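Local coordinates for nucleoside-diphosphate-sugar pyrophosphorylase (Vibrio cholerae, PDB 4EVW), which probably transfers a nucleotidyl group from a nucleoside triphosphate to a sugar phosphate, yielding a nucleoside-diphosphate sugar and pyrophosphate, at residues F146-H151 with K156-A161; S167-T172 with I219-I224; I52-Y57 with H81-G86; F62-A67 with F75-L80. The protein carries 1 engineered substitution. All coordinates share one frame; numbering follows the deposited sequence.

Contact 1 of 4, residues F146-H151 with K156-A161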
loop_
_atom_site.group_PDB
_atom_site.type_symbol
_atom_site.label_atom_id
_atom_site.label_comp_id
_atom_site.label_asym_id
_atom_site.label_seq_id
_atom_site.Cartn_x
_atom_site.Cartn_y
_atom_site.Cartn_z
ATOM N N PHE A 146 1.406 -12.078 -5.824
ATOM C CA PHE A 146 2.178 -12.250 -7.046
ATOM C C PHE A 146 1.561 -11.600 -8.270
ATOM O O PHE A 146 0.346 -11.459 -8.359
ATOM C CB PHE A 146 2.334 -13.742 -7.341
ATOM C CG PHE A 146 3.040 -14.503 -6.263
ATOM C CD1 PHE A 146 2.352 -14.984 -5.152
ATOM C CD2 PHE A 146 4.406 -14.731 -6.357
ATOM C CE1 PHE A 146 3.026 -15.685 -4.146
ATOM C CE2 PHE A 146 5.086 -15.426 -5.362
ATOM C CZ PHE A 146 4.396 -15.904 -4.255
ATOM N N ALA A 147 2.409 -11.210 -9.216
ATOM C CA ALA A 147 1.942 -10.638 -10.473
ATOM C C ALA A 147 2.509 -11.558 -11.553
ATOM O O ALA A 147 3.703 -11.869 -11.547
ATOM C CB ALA A 147 2.462 -9.216 -10.653
ATOM N N LYS A 148 1.649 -12.009 -12.460
ATOM C CA LYS A 148 2.067 -12.909 -13.530
ATOM C C LYS A 148 2.322 -12.139 -14.824
ATOM O O LYS A 148 1.455 -11.417 -15.313
ATOM C CB LYS A 148 0.996 -13.979 -13.759
ATOM C CG LYS A 148 1.356 -15.029 -14.803
ATOM C CD LYS A 148 0.231 -16.049 -14.953
ATOM C CE LYS A 148 0.546 -17.100 -16.012
ATOM N NZ LYS A 148 -0.644 -17.950 -16.316
ATOM N N PRO A 149 3.527 -12.282 -15.393
ATOM C CA PRO A 149 3.889 -11.592 -16.636
ATOM C C PRO A 149 3.302 -12.257 -17.881
ATOM O O PRO A 149 2.979 -13.446 -17.864
ATOM C CB PRO A 149 5.414 -11.639 -16.615
ATOM C CG PRO A 149 5.682 -12.975 -15.993
ATOM C CD PRO A 149 4.670 -13.043 -14.855
ATOM N N GLU A 150 3.161 -11.477 -18.951
ATOM C CA GLU A 150 2.627 -11.975 -20.216
ATOM C C GLU A 150 3.721 -12.802 -20.899
ATOM O O GLU A 150 3.507 -13.963 -21.236
ATOM C CB GLU A 150 2.210 -10.798 -21.101
ATOM C CG GLU A 150 1.308 -11.164 -22.263
ATOM C CD GLU A 150 0.890 -9.945 -23.063
ATOM O OE1 GLU A 150 -0.299 -9.857 -23.438
ATOM O OE2 GLU A 150 1.752 -9.077 -23.319
ATOM N N HIS A 151 4.884 -12.189 -21.112
ATOM C CA HIS A 151 6.040 -12.873 -21.701
ATOM C C HIS A 151 7.296 -12.019 -21.583
ATOM O O HIS A 151 7.222 -10.832 -21.268
ATOM C CB HIS A 151 5.793 -13.282 -23.167
ATOM C CG HIS A 151 5.362 -12.162 -24.064
ATOM N ND1 HIS A 151 6.182 -11.103 -24.388
ATOM C CD2 HIS A 151 4.197 -11.952 -24.722
ATOM C CE1 HIS A 151 5.542 -10.288 -25.208
ATOM N NE2 HIS A 151 4.336 -10.780 -25.426
ATOM N N LYS A 156 3.832 -6.204 -19.155
ATOM C CA LYS A 156 2.392 -6.341 -19.001
ATOM C C LYS A 156 2.061 -7.440 -17.990
ATOM O O LYS A 156 2.740 -8.466 -17.933
ATOM C CB LYS A 156 1.760 -6.660 -20.358
ATOM C CG LYS A 156 0.372 -6.079 -20.555
ATOM C CD LYS A 156 -0.110 -6.279 -21.990
ATOM C CE LYS A 156 -1.631 -6.233 -22.073
ATOM N NZ LYS A 156 -2.204 -4.966 -21.533
ATOM N N VAL A 157 1.030 -7.213 -17.180
ATOM C CA VAL A 157 0.600 -8.193 -16.180
ATOM C C VAL A 157 -0.737 -8.783 -16.624
ATOM O O VAL A 157 -1.657 -8.048 -16.986
ATOM C CB VAL A 157 0.436 -7.541 -14.785
ATOM C CG1 VAL A 157 -0.119 -8.552 -13.788
ATOM C CG2 VAL A 157 1.785 -7.018 -14.297
ATOM N N ILE A 158 -0.848 -10.107 -16.597
ATOM C CA ILE A 158 -2.083 -10.751 -17.022
ATOM C C ILE A 158 -2.896 -11.305 -15.863
ATOM O O ILE A 158 -4.054 -11.653 -16.040
ATOM C CB ILE A 158 -1.812 -11.913 -18.013
ATOM C CG1 ILE A 158 -0.861 -12.932 -17.383
ATOM C CG2 ILE A 158 -1.247 -11.364 -19.313
ATOM C CD1 ILE A 158 -0.615 -14.162 -18.248
ATOM N N GLN A 159 -2.297 -11.380 -14.681
ATOM C CA GLN A 159 -3.000 -11.919 -13.520
ATOM C C GLN A 159 -2.250 -11.639 -12.225
ATOM O O GLN A 159 -1.026 -11.519 -12.223
ATOM C CB GLN A 159 -3.155 -13.442 -13.693
ATOM C CG GLN A 159 -3.932 -14.164 -12.599
ATOM C CD GLN A 159 -3.902 -15.682 -12.774
ATOM O OE1 GLN A 159 -3.540 -16.188 -13.837
ATOM N NE2 GLN A 159 -4.292 -16.409 -11.734
ATOM N N THR A 160 -2.990 -11.510 -11.128
ATOM C CA THR A 160 -2.384 -11.323 -9.816
ATOM C C THR A 160 -3.072 -12.319 -8.884
ATOM O O THR A 160 -4.201 -12.741 -9.141
ATOM C CB THR A 160 -2.579 -9.897 -9.229
ATOM O OG1 THR A 160 -3.977 -9.626 -9.075
ATOM C CG2 THR A 160 -1.937 -8.847 -10.122
ATOM N N ALA A 161 -2.374 -12.703 -7.824
ATOM C CA ALA A 161 -2.901 -13.638 -6.831
ATOM C C ALA A 161 -2.317 -13.222 -5.489
ATOM O O ALA A 161 -1.165 -12.797 -5.424
ATOM C CB ALA A 161 -2.479 -15.063 -7.166
HETATM O O HOH W 1 -3.353 -15.952 -16.245
HETATM O O HOH W 2 4.858 -9.526 -19.514
#

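Contact 2 of 4, residues S167-T172 with I219-I224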
loop_
_atom_site.group_PDB
_atom_site.type_symbol
_atom_site.label_atom_id
_atom_site.label_comp_id
_atom_site.label_asym_id
_atom_site.label_seq_id
_atom_site.Cartn_x
_atom_site.Cartn_y
_atom_site.Cartn_z
ATOM N N SER A 167 3.712 -16.926 -10.090
ATOM C CA SER A 167 4.941 -16.420 -10.708
ATOM C C SER A 167 5.966 -16.198 -9.612
ATOM O O SER A 167 5.718 -16.522 -8.454
ATOM C CB SER A 167 4.687 -15.075 -11.393
ATOM O OG SER A 167 4.707 -14.023 -10.437
ATOM N N ASP A 168 7.123 -15.649 -9.969
ATOM C CA ASP A 168 8.109 -15.349 -8.944
ATOM C C ASP A 168 8.338 -13.840 -8.839
ATOM O O ASP A 168 9.374 -13.390 -8.355
ATOM C CB ASP A 168 9.427 -16.113 -9.164
ATOM C CG ASP A 168 10.036 -15.865 -10.514
ATOM O OD1 ASP A 168 9.379 -15.220 -11.350
ATOM O OD2 ASP A 168 11.175 -16.329 -10.739
ATOM N N LEU A 169 7.355 -13.066 -9.296
ATOM C CA LEU A 169 7.402 -11.608 -9.193
ATOM C C LEU A 169 6.468 -11.279 -8.030
ATOM O O LEU A 169 5.246 -11.367 -8.161
ATOM C CB LEU A 169 6.888 -10.950 -10.473
ATOM C CG LEU A 169 7.672 -11.271 -11.751
ATOM C CD1 LEU A 169 7.019 -10.603 -12.939
ATOM C CD2 LEU A 169 9.109 -10.805 -11.595
ATOM N N CYS A 170 7.050 -10.898 -6.897
ATOM C CA CYS A 170 6.277 -10.601 -5.693
ATOM C C CYS A 170 6.094 -9.117 -5.432
ATOM O O CYS A 170 7.027 -8.327 -5.587
ATOM C CB CYS A 170 6.962 -11.237 -4.488
ATOM S SG CYS A 170 7.479 -12.937 -4.806
ATOM N N SER A 171 4.891 -8.748 -5.005
ATOM C CA SER A 171 4.586 -7.350 -4.722
ATOM C C SER A 171 5.364 -6.783 -3.545
ATOM O O SER A 171 5.533 -7.436 -2.511
ATOM C CB SER A 171 3.086 -7.174 -4.454
ATOM O OG SER A 171 2.814 -5.848 -4.026
ATOM N N THR A 172 5.836 -5.552 -3.708
ATOM C CA THR A 172 6.563 -4.863 -2.654
ATOM C C THR A 172 5.532 -4.187 -1.756
ATOM O O THR A 172 5.866 -3.665 -0.698
ATOM C CB THR A 172 7.465 -3.755 -3.218
ATOM O OG1 THR A 172 6.647 -2.764 -3.853
ATOM C CG2 THR A 172 8.455 -4.323 -4.234
ATOM N N ILE A 219 -2.372 -2.921 -17.513
ATOM C CA ILE A 219 -1.670 -3.058 -16.241
ATOM C C ILE A 219 -0.267 -3.640 -16.399
ATOM O O ILE A 219 -0.072 -4.656 -17.066
ATOM C CB ILE A 219 -2.482 -3.953 -15.272
ATOM C CG1 ILE A 219 -3.905 -3.393 -15.113
ATOM C CG2 ILE A 219 -1.769 -4.052 -13.928
ATOM C CD1 ILE A 219 -3.971 -1.949 -14.597
ATOM N N HIS A 220 0.713 -2.992 -15.777
ATOM C CA HIS A 220 2.096 -3.450 -15.870
ATOM C C HIS A 220 2.735 -3.691 -14.520
ATOM O O HIS A 220 2.127 -3.475 -13.475
ATOM C CB HIS A 220 2.938 -2.410 -16.615
ATOM C CG HIS A 220 2.643 -2.332 -18.078
ATOM N ND1 HIS A 220 3.555 -2.710 -19.039
ATOM C CD2 HIS A 220 1.532 -1.941 -18.747
ATOM C CE1 HIS A 220 3.020 -2.557 -20.237
ATOM N NE2 HIS A 220 1.793 -2.092 -20.087
ATOM N N TYR A 221 3.970 -4.174 -14.548
ATOM C CA TYR A 221 4.712 -4.356 -13.317
ATOM C C TYR A 221 5.979 -3.563 -13.497
ATOM O O TYR A 221 6.340 -3.187 -14.617
ATOM C CB TYR A 221 5.043 -5.835 -13.034
ATOM C CG TYR A 221 6.047 -6.505 -13.965
ATOM C CD1 TYR A 221 7.422 -6.306 -13.819
ATOM C CD2 TYR A 221 5.613 -7.374 -14.964
ATOM C CE1 TYR A 221 8.341 -6.972 -14.646
ATOM C CE2 TYR A 221 6.520 -8.043 -15.794
ATOM C CZ TYR A 221 7.878 -7.837 -15.630
ATOM O OH TYR A 221 8.766 -8.505 -16.442
ATOM N N HIS A 222 6.627 -3.262 -12.383
ATOM C CA HIS A 222 7.895 -2.563 -12.418
ATOM C C HIS A 222 8.788 -3.311 -11.452
ATOM O O HIS A 222 8.534 -3.345 -10.248
ATOM C CB HIS A 222 7.785 -1.112 -11.979
ATOM C CG HIS A 222 9.103 -0.403 -12.000
ATOM N ND1 HIS A 222 9.704 0.089 -10.864
ATOM C CD2 HIS A 222 9.971 -0.176 -13.016
ATOM C CE1 HIS A 222 10.890 0.586 -11.175
ATOM N NE2 HIS A 222 11.073 0.436 -12.473
ATOM N N LEU A 223 9.833 -3.919 -11.995
ATOM C CA LEU A 223 10.763 -4.713 -11.206
ATOM C C LEU A 223 11.860 -3.904 -10.529
ATOM O O LEU A 223 12.557 -3.129 -11.182
ATOM C CB LEU A 223 11.408 -5.768 -12.106
ATOM C CG LEU A 223 12.457 -6.673 -11.456
ATOM C CD1 LEU A 223 11.789 -7.568 -10.423
ATOM C CD2 LEU A 223 13.141 -7.513 -12.526
ATOM N N ILE A 224 12.008 -4.071 -9.218
ATOM C CA ILE A 224 13.076 -3.379 -8.506
ATOM C C ILE A 224 13.972 -4.442 -7.894
ATOM O O ILE A 224 13.596 -5.617 -7.820
ATOM C CB ILE A 224 12.563 -2.434 -7.381
ATOM C CG1 ILE A 224 11.903 -3.236 -6.258
ATOM C CG2 ILE A 224 11.603 -1.404 -7.964
ATOM C CD1 ILE A 224 11.598 -2.399 -5.024
#

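Contact 3 of 4, residues I52-Y57 with H81-G86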
loop_
_atom_site.group_PDB
_atom_site.type_symbol
_atom_site.label_atom_id
_atom_site.label_comp_id
_atom_site.label_asym_id
_atom_site.label_seq_id
_atom_site.Cartn_x
_atom_site.Cartn_y
_atom_site.Cartn_z
ATOM N N ILE A 52 -4.682 6.968 6.165
ATOM C CA ILE A 52 -5.941 6.408 6.641
ATOM C C ILE A 52 -5.643 5.656 7.918
ATOM O O ILE A 52 -5.012 4.601 7.910
ATOM C CB ILE A 52 -6.563 5.466 5.600
ATOM C CG1 ILE A 52 -6.616 6.173 4.240
ATOM C CG2 ILE A 52 -7.975 5.086 6.030
ATOM C CD1 ILE A 52 -6.994 5.259 3.079
ATOM N N VAL A 53 -6.103 6.223 9.022
ATOM C CA VAL A 53 -5.836 5.661 10.326
ATOM C C VAL A 53 -7.082 5.270 11.069
ATOM O O VAL A 53 -8.210 5.530 10.637
ATOM C CB VAL A 53 -5.114 6.679 11.214
ATOM C CG1 VAL A 53 -3.879 7.199 10.513
ATOM C CG2 VAL A 53 -6.059 7.839 11.521
ATOM N N ARG A 54 -6.856 4.669 12.225
ATOM C CA ARG A 54 -7.953 4.266 13.068
ATOM C C ARG A 54 -7.990 5.139 14.307
ATOM O O ARG A 54 -6.976 5.720 14.695
ATOM C CB ARG A 54 -7.784 2.830 13.466
ATOM C CG ARG A 54 -9.095 2.198 13.559
ATOM C CD ARG A 54 -8.978 0.748 13.344
ATOM N NE ARG A 54 -9.825 0.119 14.329
ATOM C CZ ARG A 54 -9.365 -0.511 15.398
ATOM N NH1 ARG A 54 -8.056 -0.612 15.608
ATOM N NH2 ARG A 54 -10.220 -1.009 16.273
ATOM N N ASN A 55 -9.159 5.218 14.933
ATOM C CA ASN A 55 -9.321 6.037 16.127
ATOM C C ASN A 55 -8.751 5.387 17.382
ATOM O O ASN A 55 -9.443 5.262 18.388
ATOM C CB ASN A 55 -10.802 6.364 16.334
ATOM C CG ASN A 55 -11.645 5.130 16.582
ATOM O OD1 ASN A 55 -11.246 4.010 16.260
ATOM N ND2 ASN A 55 -12.833 5.333 17.146
ATOM N N VAL A 56 -7.491 4.971 17.320
ATOM C CA VAL A 56 -6.825 4.362 18.467
ATOM C C VAL A 56 -5.431 4.952 18.666
ATOM O O VAL A 56 -4.827 5.475 17.725
ATOM C CB VAL A 56 -6.690 2.823 18.315
ATOM C CG1 VAL A 56 -8.050 2.155 18.465
ATOM C CG2 VAL A 56 -6.079 2.485 16.963
ATOM N N TYR A 57 -4.938 4.869 19.901
ATOM C CA TYR A 57 -3.614 5.367 20.276
ATOM C C TYR A 57 -3.298 6.795 19.867
ATOM O O TYR A 57 -2.129 7.145 19.707
ATOM C CB TYR A 57 -2.531 4.459 19.706
ATOM C CG TYR A 57 -2.625 3.053 20.210
ATOM C CD1 TYR A 57 -2.133 2.707 21.468
ATOM C CD2 TYR A 57 -3.231 2.067 19.441
ATOM C CE1 TYR A 57 -2.245 1.408 21.948
ATOM C CE2 TYR A 57 -3.350 0.769 19.907
ATOM C CZ TYR A 57 -2.851 0.445 21.160
ATOM O OH TYR A 57 -2.952 -0.844 21.623
ATOM N N HIS A 81 -13.414 4.499 12.248
ATOM C CA HIS A 81 -13.808 4.138 13.606
ATOM C C HIS A 81 -14.065 2.654 13.852
ATOM O O HIS A 81 -14.326 2.246 14.985
ATOM C CB HIS A 81 -15.017 4.981 14.009
ATOM C CG HIS A 81 -14.743 6.454 13.999
ATOM N ND1 HIS A 81 -14.096 7.101 15.031
ATOM C CD2 HIS A 81 -14.980 7.397 13.056
ATOM C CE1 HIS A 81 -13.948 8.378 14.726
ATOM N NE2 HIS A 81 -14.477 8.584 13.531
ATOM N N THR A 82 -13.994 1.849 12.797
ATOM C CA THR A 82 -14.173 0.405 12.934
ATOM C C THR A 82 -13.008 -0.266 12.225
ATOM O O THR A 82 -12.354 0.345 11.381
ATOM C CB THR A 82 -15.478 -0.114 12.267
ATOM O OG1 THR A 82 -15.314 -0.144 10.846
ATOM C CG2 THR A 82 -16.661 0.769 12.617
ATOM N N GLU A 83 -12.738 -1.515 12.579
ATOM C CA GLU A 83 -11.674 -2.261 11.927
ATOM C C GLU A 83 -12.214 -2.564 10.533
ATOM O O GLU A 83 -13.430 -2.623 10.345
ATOM C CB GLU A 83 -11.421 -3.581 12.656
ATOM C CG GLU A 83 -10.975 -3.448 14.097
ATOM C CD GLU A 83 -10.881 -4.795 14.791
ATOM O OE1 GLU A 83 -10.598 -5.799 14.103
ATOM O OE2 GLU A 83 -11.076 -4.848 16.025
ATOM N N THR A 84 -11.327 -2.748 9.561
ATOM C CA THR A 84 -11.771 -3.079 8.211
ATOM C C THR A 84 -11.384 -4.521 7.906
ATOM O O THR A 84 -10.699 -5.167 8.694
ATOM C CB THR A 84 -11.128 -2.177 7.143
ATOM O OG1 THR A 84 -9.731 -2.476 7.051
ATOM C CG2 THR A 84 -11.319 -0.701 7.498
ATOM N N ARG A 85 -11.817 -5.012 6.752
ATOM C CA ARG A 85 -11.530 -6.379 6.346
ATOM C C ARG A 85 -10.185 -6.490 5.631
ATOM O O ARG A 85 -9.793 -7.571 5.200
ATOM C CB ARG A 85 -12.649 -6.889 5.433
ATOM C CG ARG A 85 -14.045 -6.819 6.058
ATOM C CD ARG A 85 -15.122 -7.274 5.077
ATOM N NE ARG A 85 -15.766 -6.165 4.378
ATOM C CZ ARG A 85 -16.535 -6.303 3.300
ATOM N NH1 ARG A 85 -16.755 -7.507 2.785
ATOM N NH2 ARG A 85 -17.097 -5.239 2.743
ATOM N N GLY A 86 -9.474 -5.374 5.508
ATOM C CA GLY A 86 -8.188 -5.410 4.833
ATOM C C GLY A 86 -7.855 -4.096 4.154
ATOM O O GLY A 86 -8.703 -3.213 4.051
#

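Contact 4 of 4, residues F62-A67 with F75-L80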
loop_
_atom_site.group_PDB
_atom_site.type_symbol
_atom_site.label_atom_id
_atom_site.label_comp_id
_atom_site.label_asym_id
_atom_site.label_seq_id
_atom_site.Cartn_x
_atom_site.Cartn_y
_atom_site.Cartn_z
ATOM N N PHE A 62 -0.666 11.857 16.055
ATOM C CA PHE A 62 0.699 11.409 15.777
ATOM C C PHE A 62 1.058 11.637 14.301
ATOM O O PHE A 62 2.105 12.213 13.983
ATOM C CB PHE A 62 0.835 9.919 16.130
ATOM C CG PHE A 62 2.105 9.273 15.624
ATOM C CD1 PHE A 62 3.281 9.324 16.370
ATOM C CD2 PHE A 62 2.114 8.595 14.408
ATOM C CE1 PHE A 62 4.447 8.700 15.908
ATOM C CE2 PHE A 62 3.271 7.973 13.936
ATOM C CZ PHE A 62 4.440 8.023 14.687
ATOM N N VAL A 63 0.182 11.189 13.404
ATOM C CA VAL A 63 0.415 11.341 11.970
ATOM C C VAL A 63 0.474 12.801 11.547
ATOM O O VAL A 63 1.349 13.194 10.778
ATOM C CB VAL A 63 -0.683 10.622 11.146
ATOM C CG1 VAL A 63 -0.519 10.923 9.652
ATOM C CG2 VAL A 63 -0.594 9.129 11.389
ATOM N N ARG A 64 -0.457 13.608 12.042
ATOM C CA ARG A 64 -0.459 15.015 11.679
ATOM C C ARG A 64 0.848 15.679 12.109
ATOM O O ARG A 64 1.448 16.436 11.344
ATOM C CB ARG A 64 -1.651 15.735 12.309
ATOM C CG ARG A 64 -1.773 17.173 11.838
ATOM C CD ARG A 64 -3.128 17.771 12.175
ATOM N NE ARG A 64 -4.218 17.216 11.371
ATOM C CZ ARG A 64 -4.495 17.566 10.115
ATOM N NH1 ARG A 64 -3.763 18.480 9.490
ATOM N NH2 ARG A 64 -5.521 17.009 9.486
ATOM N N GLU A 65 1.298 15.390 13.327
ATOM C CA GLU A 65 2.544 15.973 13.818
ATOM C C GLU A 65 3.756 15.518 13.009
ATOM O O GLU A 65 4.594 16.337 12.623
ATOM C CB GLU A 65 2.759 15.628 15.300
ATOM C CG GLU A 65 1.877 16.420 16.260
ATOM C CD GLU A 65 2.153 16.083 17.721
ATOM O OE1 GLU A 65 3.117 15.338 17.991
ATOM O OE2 GLU A 65 1.409 16.563 18.601
ATOM N N LYS A 66 3.854 14.216 12.752
ATOM C CA LYS A 66 4.980 13.681 11.992
ATOM C C LYS A 66 4.984 14.166 10.543
ATOM O O LYS A 66 6.036 14.526 10.013
ATOM C CB LYS A 66 4.969 12.150 12.018
ATOM C CG LYS A 66 5.176 11.544 13.400
ATOM C CD LYS A 66 6.559 11.844 13.957
ATOM C CE LYS A 66 6.682 11.333 15.386
ATOM N NZ LYS A 66 8.077 11.381 15.902
ATOM N N ALA A 67 3.818 14.173 9.900
ATOM C CA ALA A 67 3.737 14.629 8.510
ATOM C C ALA A 67 4.171 16.088 8.394
ATOM O O ALA A 67 4.896 16.465 7.472
ATOM C CB ALA A 67 2.311 14.471 7.981
ATOM N N PHE A 75 -1.417 17.181 2.890
ATOM C CA PHE A 75 -1.817 15.860 3.323
ATOM C C PHE A 75 -3.173 15.881 3.984
ATOM O O PHE A 75 -3.636 16.912 4.489
ATOM C CB PHE A 75 -0.748 15.228 4.230
ATOM C CG PHE A 75 -0.597 15.888 5.574
ATOM C CD1 PHE A 75 -1.363 15.471 6.658
ATOM C CD2 PHE A 75 0.327 16.915 5.759
ATOM C CE1 PHE A 75 -1.209 16.066 7.912
ATOM C CE2 PHE A 75 0.489 17.516 7.007
ATOM C CZ PHE A 75 -0.279 17.091 8.086
ATOM N N TYR A 76 -3.812 14.720 3.955
ATOM C CA TYR A 76 -5.135 14.545 4.506
ATOM C C TYR A 76 -5.114 13.340 5.418
ATOM O O TYR A 76 -4.335 12.403 5.225
ATOM C CB TYR A 76 -6.131 14.308 3.371
ATOM C CG TYR A 76 -6.045 15.329 2.264
ATOM C CD1 TYR A 76 -6.668 16.572 2.381
ATOM C CD2 TYR A 76 -5.328 15.061 1.098
ATOM C CE1 TYR A 76 -6.580 17.518 1.360
ATOM C CE2 TYR A 76 -5.232 16.000 0.073
ATOM C CZ TYR A 76 -5.861 17.224 0.210
ATOM O OH TYR A 76 -5.769 18.151 -0.808
ATOM N N ILE A 77 -5.971 13.368 6.424
ATOM C CA ILE A 77 -6.054 12.256 7.345
ATOM C C ILE A 77 -7.503 11.821 7.398
ATOM O O ILE A 77 -8.400 12.633 7.626
ATOM C CB ILE A 77 -5.581 12.653 8.755
ATOM C CG1 ILE A 77 -4.095 13.011 8.714
ATOM C CG2 ILE A 77 -5.831 11.503 9.733
ATOM C CD1 ILE A 77 -3.547 13.485 10.044
ATOM N N ALA A 78 -7.726 10.537 7.152
ATOM C CA ALA A 78 -9.065 9.980 7.192
ATOM C C ALA A 78 -9.045 9.045 8.387
ATOM O O ALA A 78 -8.286 8.079 8.420
ATOM C CB ALA A 78 -9.359 9.206 5.907
ATOM N N GLU A 79 -9.865 9.341 9.385
ATOM C CA GLU A 79 -9.890 8.512 10.578
ATOM C C GLU A 79 -11.077 7.559 10.547
ATOM O O GLU A 79 -12.226 7.990 10.480
ATOM C CB GLU A 79 -9.946 9.398 11.825
ATOM C CG GLU A 79 -9.837 8.636 13.129
ATOM C CD GLU A 79 -9.935 9.545 14.340
ATOM O OE1 GLU A 79 -8.989 9.557 15.152
ATOM O OE2 GLU A 79 -10.960 10.247 14.477
ATOM N N LEU A 80 -10.789 6.261 10.581
ATOM C CA LEU A 80 -11.828 5.243 10.549
ATOM C C LEU A 80 -12.156 4.835 11.983
ATOM O O LEU A 80 -11.279 4.821 12.840
ATOM C CB LEU A 80 -11.344 4.039 9.736
ATOM C CG LEU A 80 -10.900 4.387 8.305
ATOM C CD1 LEU A 80 -10.669 3.108 7.506
ATOM C CD2 LEU A 80 -11.967 5.239 7.625
HETATM O O HOH W 3 -5.721 17.868 6.206
#

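Contact 1 of 4, residues F146-H151 with K156-A161
Phe146 and Ala161 exchange the first pair of backbone hydrogen bonds between these antiparallel strands: Phe146 N to Ala161 O at 2.7 Å, and Ala161 N back to Phe146 O at 3.0 Å. Further along, Lys148 N donates to Gln159 O (2.7 Å), but Lys148 O accepts from Ile158 N (2.9 Å). Pro149 then faces Val157, so Ile158 is an extra residue and the second strand carries a beta bulge. Beyond it, Glu150 N reaches Lys156 O at 3.2 Å through a bent bond, and a water accepts from Glu150 N and probably donates to Lys156 O.

Apolar contact follows the two faces. On one, Ala147 CB meets Val157 CG1 at 4.1 Å, and Thr160 lies on the same side, its hydroxyl bonded to Ala206 O. On the other, Lys148 is fully extended, with CG anti to the backbone N (chi1 -177°); its methylenes run obliquely over CD1 of Ile158, with CE 3.9 Å from that methyl. CG2 of Ile158 also packs against CB and CG of Glu150.

The charged ends do not pair: the Glu150 carboxylate lies beside the aliphatic CD of Lys156, whose NZ bonds to Asn218 OD1.

Together this is a bulged beta hairpin, a two-stranded arm set against helix 208-214 and the main sheet.

Contact 2 of 4, residues S167-T172 with I219-I224
The Tyr221 ring carries a methyl of Leu169 on one face: CD1 stands 3.9 Å from the ring centroid and 12° off the normal, a CH-pi contact over the centre of the ring. At the edge, in the ring plane, comes the backbone N of Leu223 from the same strand. The Leu169 side chain meets the tyrosine at about a right angle, methyl first. Tyr221 has CG between its backbone N and carbonyl carbon (chi1 69°), which swings the ring round to receive that methyl.

Leu169 uses its other branch more loosely, CD2 lying 4.4 Å from Leu223 CD1. Its backbone N is held by Ser167 OG at 3.0 Å in an ST turn, and that same OG bonds to Ala147 O of the hairpin.

Toward the far end, Thr172 CG2 and Ile224 CD1 meet tip to tip at 3.8 Å; Thr172 OG1 hydrogen-bonds to Glu135 OE1. No hydrogen bond joins the segments.

Both strands pair instead with strand 132-138, 169-172 antiparallel and 219-223 parallel. Val136 of that shared strand touches Tyr221, Pro149 of the hairpin packs on both Leu169 and Tyr221, and helix 208-214 lies against Ile219.

Contact 3 of 4, residues I52-Y57 with H81-G86
Arg54, His81 and Asn55 bear most of this surface contact, with Glu83 completing it. The guanidinium of Arg54 lies under the Glu83 side chain: CG of Glu83 sits over one face, 3.4 Å from NH2 and displaced toward the rim. A bend at chi3 (137°) turns the arginine head to this position, where its edge also comes near the Thr82 carbonyl carbon. The carboxylate is steeply inclined to the guanidinium, the planes 78° apart, and OE2 of Glu83 is 3.9 Å from NH2 of Arg54. This is a long salt bridge of charges alone, since no N-H points at the oxygen.

Asn55, the centre of an inverse gamma turn just past strand 49-54, puts its amide at the edge of the His81 ring. ND2 of Asn55 lies 3.0 Å from ND1 of His81 in the ring plane, yet amide and ring are perpendicular and the angle is too poor for a hydrogen bond.

Chemically, then, the end of strand 49-54 and the turn after it meet loop 81-86 through polar groups without one hydrogen bond between them. Arg54 NE is buried here and has no partner in the model. What attraction there is probably comes from the long charge pair and van der Waals packing.

Contact 4 of 4, residues F62-A67 with F75-L80
Segment 62-67 of helix 59-70 runs nearly antiparallel to strand 75-80, the axes 9.5 Å apart and 169° between their directions, with Arg64 opposite Ile77 and Ala67 opposite Phe75. Ala67 CB stands over the centre of the Phe75 ring, 3.6 Å from the centroid and almost along the ring normal, a CH-pi interaction. Phe75 has CG between its backbone N and carbonyl carbon, a rotamer (chi1 69°) that presents the ring face to Ala67 CB. The ring's CZ also comes to 3.7 Å from Arg64 O.

Ile77 sends its terminal methyl into the helix surface. CD1 of Ile77 lies 3.7 Å from Arg64 CB and 4.0 Å from Val63 CG1, the valine and isoleucine side chains sliding past each other in opposite directions.

Arg64 reaches down beside both. Its guanidinium has Ile77 CD1 and Phe75 CE1 over one face, with NH1 of Arg64 3.9 Å from CE1, and its plane is inclined 34° to the phenyl ring. A water in the guanidinium plane bonds to Phe75 O at 2.9 Å and only weakly to Arg64 NH2.

The chemistry is mainly hydrophobic: within this beta-alpha-beta crossover the helix is fastened to the strand by alkyl and aromatic packing, with Val63 continuing onto Phe51 and Val53. Arg64, an exposed residue, lays its guanidinium face against that packing while the water lies at its edge.

In the fold
The four contacts form two groups on opposite sides of the chain's centre, contacts 1 and 3 having centres 31 Å apart. Contacts 1 and 2 touch, centres 8 Å apart, and Val157 N to Ile219 O at 2.8 Å probably ties the hairpin to the main sheet. In contact 1 the Gln159 side chain is about 12 Å from a bound magnesium ion, a distance that implies no link to catalysis. Contacts 3 and 4, centres 13 Å apart, share neighbouring parallel strands; contact 4 is nested inside the loop that contact 3 closes. The main sheet reaches contacts 2, 3 and 4. In nucleotidyltransferases of this Rossmann-like type the nucleotide generally binds near the C-terminal ends of the parallel strands, probably nearer contact 3.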